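Dihydroneopterin triphosphate diphosphatase (Escherichia coli O157:H7, PDB 5U7H) probably hydrolyses dihydroneopterin triphosphate to dihydroneopterin monophosphate and pyrophosphate for folate biosynthesis, and can probably also cleave nucleoside triphosphates, preferring dATP. Local coordinates at residues L25-R30 and T116-Y121. Sequence-based numbering, arbitrary orientation.
Sequences LMLQRR and TEHLAY. With NI (nickel (II) ion), chain E; NI (nickel (II) ion), chain F.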
ATOM      1  N   LEU A  25       6.084   6.149   4.391  1.00 15.60           N
ATOM      2  CA  LEU A  25       6.699   5.991   3.089  1.00 17.24           C
ATOM      3  C   LEU A  25       5.620   6.106   2.021  1.00 17.76           C
ATOM      4  O   LEU A  25       4.675   5.312   2.008  1.00 13.31           O
ATOM      5  CB  LEU A  25       7.406   4.646   3.008  1.00 13.06           C
ATOM      6  CG  LEU A  25       7.934   4.283   1.628  1.00 17.95           C
ATOM      7  CD1 LEU A  25       9.020   5.267   1.188  1.00 19.92           C
ATOM      8  CD2 LEU A  25       8.429   2.834   1.628  1.00 16.75           C
ATOM      9  N   MET A  26       5.753   7.093   1.142  1.00 16.90           N
ATOM     10  CA  MET A  26       4.775   7.351   0.093  1.00 15.30           C
ATOM     11  C   MET A  26       5.427   7.210  -1.274  1.00 25.49           C
ATOM     12  O   MET A  26       6.542   7.699  -1.492  1.00 18.34           O
ATOM     13  CB  MET A  26       4.163   8.739   0.255  1.00 16.00           C
ATOM     14  CG  MET A  26       3.316   8.854   1.523  1.00 20.27           C
ATOM     15  SD  MET A  26       1.939   7.675   1.559  1.00 22.37           S
ATOM     16  CE  MET A  26       0.730   8.586   0.610  1.00 20.14           C
ATOM     17  N   LEU A  27       4.716   6.545  -2.190  1.00 14.49           N
ATOM     18  CA  LEU A  27       5.248   6.156  -3.486  1.00 20.52           C
ATOM     19  C   LEU A  27       4.369   6.732  -4.586  1.00 20.70           C
ATOM     20  O   LEU A  27       3.143   6.728  -4.468  1.00 16.00           O
ATOM     21  CB  LEU A  27       5.324   4.630  -3.607  1.00 18.33           C
ATOM     22  CG  LEU A  27       5.965   3.866  -2.442  1.00 19.98           C
ATOM     23  CD1 LEU A  27       5.606   2.388  -2.502  1.00 22.36           C
ATOM     24  CD2 LEU A  27       7.462   4.031  -2.481  1.00 18.02           C
ATOM     25  N   GLN A  28       4.999   7.209  -5.655  1.00 18.21           N
ATOM     26  CA  GLN A  28       4.323   7.943  -6.719  1.00 18.84           C
ATOM     27  C   GLN A  28       4.002   7.008  -7.883  1.00 18.07           C
ATOM     28  O   GLN A  28       4.909   6.489  -8.535  1.00 20.63           O
ATOM     29  CB  GLN A  28       5.192   9.106  -7.197  1.00 21.00           C
ATOM     30  CG  GLN A  28       4.566   9.898  -8.341  1.00 20.77           C
ATOM     31  CD  GLN A  28       5.493  10.971  -8.878  1.00 27.24           C
ATOM     32  OE1 GLN A  28       6.715  10.827  -8.852  1.00 21.68           O
ATOM     33  NE2 GLN A  28       4.914  12.052  -9.373  1.00 24.09           N
ATOM     34  N   ARG A  29       2.714   6.809  -8.152  1.00 15.79           N
ATOM     35  CA  ARG A  29       2.314   5.849  -9.171  1.00 18.15           C
ATOM     36  C   ARG A  29       2.783   6.279 -10.565  1.00 27.02           C
ATOM     37  O   ARG A  29       2.981   7.467 -10.848  1.00 19.32           O
ATOM     38  CB  ARG A  29       0.793   5.662  -9.157  1.00 18.05           C
ATOM     39  CG  ARG A  29       0.284   4.857  -7.973  1.00 16.68           C
ATOM     40  CD  ARG A  29      -1.141   4.390  -8.223  1.00 25.33           C
ATOM     41  NE  ARG A  29      -1.196   3.367  -9.258  1.00 24.10           N
ATOM     42  CZ  ARG A  29      -0.824   2.104  -9.073  1.00 31.65           C
ATOM     43  NH1 ARG A  29      -0.368   1.705  -7.887  1.00 28.06           N
ATOM     44  NH2 ARG A  29      -0.912   1.232 -10.070  1.00 34.74           N
ATOM     45  N   ARG A  30       2.977   5.288 -11.438  1.00 21.11           N
ATOM     46  CA  ARG A  30       3.406   5.549 -12.805  1.00 26.87           C
ATOM     47  C   ARG A  30       2.237   5.667 -13.776  1.00 25.57           C
ATOM     48  O   ARG A  30       2.358   6.367 -14.785  1.00 23.09           O
ATOM     49  CB  ARG A  30       4.383   4.454 -13.267  1.00 25.21           C
ATOM     50  CG  ARG A  30       3.730   3.117 -13.574  1.00 36.08           C
ATOM     51  CD  ARG A  30       4.676   1.921 -13.445  1.00 42.43           C
ATOM     52  NE  ARG A  30       6.022   2.185 -13.946  1.00 51.64           N
ATOM     53  CZ  ARG A  30       7.051   1.360 -13.771  1.00 54.85           C
ATOM     54  NH1 ARG A  30       6.880   0.214 -13.115  1.00 47.48           N
ATOM     55  NH2 ARG A  30       8.251   1.674 -14.252  1.00 67.81           N
ATOM     56  N   THR A 116      10.270  -0.325  -7.880  1.00 34.61           N
ATOM     57  CA  THR A 116      10.096  -0.836  -9.236  1.00 37.05           C
ATOM     58  C   THR A 116       8.784  -0.433  -9.903  1.00 38.12           C
ATOM     59  O   THR A 116       8.769  -0.231 -11.118  1.00 41.77           O
ATOM     60  CB  THR A 116      10.196  -2.367  -9.244  1.00 34.19           C
ATOM     61  OG1 THR A 116       9.170  -2.921  -8.407  1.00 37.87           O
ATOM     62  CG2 THR A 116      11.550  -2.807  -8.727  1.00 36.28           C
ATOM     63  N   GLU A 117       7.693  -0.304  -9.151  1.00 32.92           N
ATOM     64  CA  GLU A 117       6.372   0.005  -9.694  1.00 27.50           C
ATOM     65  C   GLU A 117       6.063   1.502  -9.699  1.00 28.46           C
ATOM     66  O   GLU A 117       4.980   1.897 -10.147  1.00 29.69           O
ATOM     67  CB  GLU A 117       5.309  -0.764  -8.884  1.00 28.61           C
ATOM     68  CG  GLU A 117       3.846  -0.762  -9.397  1.00 27.06           C
ATOM     69  CD  GLU A 117       2.922  -1.575  -8.472  1.00 29.77           C
ATOM     70  OE1 GLU A 117       2.059  -0.977  -7.745  1.00 20.94           O
ATOM     71  OE2 GLU A 117       3.088  -2.825  -8.473  1.00 24.39           O
ATOM     72  N   HIS A 118       6.980   2.349  -9.235  1.00 20.85           N
ATOM     73  CA  HIS A 118       6.660   3.744  -8.980  1.00 23.03           C
ATOM     74  C   HIS A 118       7.717   4.650  -9.604  1.00 23.28           C
ATOM     75  O   HIS A 118       8.757   4.196 -10.074  1.00 27.00           O
ATOM     76  CB  HIS A 118       6.525   4.005  -7.464  1.00 21.37           C
ATOM     77  CG  HIS A 118       5.333   3.331  -6.847  1.00 18.46           C
ATOM     78  ND1 HIS A 118       5.344   2.008  -6.453  1.00 22.97           N
ATOM     79  CD2 HIS A 118       4.081   3.785  -6.599  1.00 16.44           C
ATOM     80  CE1 HIS A 118       4.156   1.679  -5.972  1.00 21.00           C
ATOM     81  NE2 HIS A 118       3.373   2.740  -6.042  1.00 19.55           N
ATOM     82  N   LEU A 119       7.430   5.949  -9.608  1.00 18.34           N
ATOM     83  CA  LEU A 119       8.329   6.945 -10.171  1.00 21.07           C
ATOM     84  C   LEU A 119       9.272   7.572  -9.150  1.00 24.55           C
ATOM     85  O   LEU A 119      10.319   8.101  -9.541  1.00 20.61           O
ATOM     86  CB  LEU A 119       7.514   8.057 -10.841  1.00 21.84           C
ATOM     87  CG  LEU A 119       6.571   7.643 -11.981  1.00 22.84           C
ATOM     88  CD1 LEU A 119       5.745   8.837 -12.428  1.00 24.73           C
ATOM     89  CD2 LEU A 119       7.314   7.060 -13.157  1.00 20.70           C
ATOM     90  N   ALA A 120       8.930   7.529  -7.865  1.00 21.98           N
ATOM     91  CA  ALA A 120       9.654   8.254  -6.824  1.00 20.53           C
ATOM     92  C   ALA A 120       9.052   7.863  -5.478  1.00 27.92           C
ATOM     93  O   ALA A 120       7.942   7.327  -5.412  1.00 17.07           O
ATOM     94  CB  ALA A 120       9.568   9.765  -7.023  1.00 23.67           C
ATOM     95  N   TYR A 121       9.790   8.163  -4.403  1.00 21.08           N
ATOM     96  CA  TYR A 121       9.326   7.911  -3.042  1.00 17.93           C
ATOM     97  C   TYR A 121       9.659   9.105  -2.158  1.00 24.57           C
ATOM     98  O   TYR A 121      10.625   9.830  -2.408  1.00 21.05           O
ATOM     99  CB  TYR A 121       9.936   6.630  -2.462  1.00 18.05           C
ATOM    100  CG  TYR A 121      11.388   6.748  -2.037  1.00 25.26           C
ATOM    101  CD1 TYR A 121      11.727   7.089  -0.734  1.00 26.37           C
ATOM    102  CD2 TYR A 121      12.414   6.496  -2.935  1.00 23.37           C
ATOM    103  CE1 TYR A 121      13.042   7.186  -0.346  1.00 24.32           C
ATOM    104  CE2 TYR A 121      13.732   6.595  -2.559  1.00 25.53           C
ATOM    105  CZ  TYR A 121      14.042   6.936  -1.262  1.00 31.35           C
ATOM    106  OH  TYR A 121      15.361   7.034  -0.880  1.00 39.36           O
TER
HETATM  107 NI    NI E 204       2.687  -4.296  -7.131  1.00 21.08          NI
HETATM  108 NI    NI F 205       1.056  -1.928  -6.115  1.00 18.72          NI
HETATM  109  O   HOH W   1      -0.631  -0.980  -6.544  1.00 19.65           O
HETATM  110  O   HOH W   2       2.274   2.749 -10.462  1.00 30.51           O
HETATM  111  O   HOH W   3       2.370  -5.835  -8.447  1.00 20.14           O
HETATM  112  O   HOH W   4       4.584  -5.193  -7.272  1.00 17.32           O
HETATM  113  O   HOH W   5       1.342  -0.303  -4.916  1.00 17.15           O
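At the metal site of the Nudix fold, where strand 23-29 pairs antiparallel with strand 118-125, Arg29 comes beside Glu117, just before the second strand, with NH1 3.6 Å from OE1. Glu117, its CG anti to the backbone N (chi1 -171°) and its chain extended, bridges two nickel ions, OE2 lying 2.0 Å from one and OE1 2.1 Å from the other; Glu56, Glu60 and the carbonyl of Thr40 supply further ligands. Arg29 does not touch the metals: its NH1 donates to a water bound to the OE1-side nickel, while Asp31 pairs with NE. Two backbone bonds grip Gln28 where the partner chain turns a corner, from Leu119 N at 2.8 Å and to Ala120 O at 3.0 Å. Leu27 CB sits over one face of the His118 ring, a CH-pi contact 3.5 Å from the centroid; His118 NE2 is hydrogen-bonded to Gln37 OE1, which also takes a bond from Arg29 NH1. Leu27 CD2 packs on Tyr121 CB at 3.6 Å. A water links Arg30 N to Glu117 O, and Arg30 NH1 bonds weakly to Thr116 O. The nickel ions mark the probable magnesium site, and Arg29, a substrate-binding residue by similarity, may add to the metals in offsetting Glu117's charge.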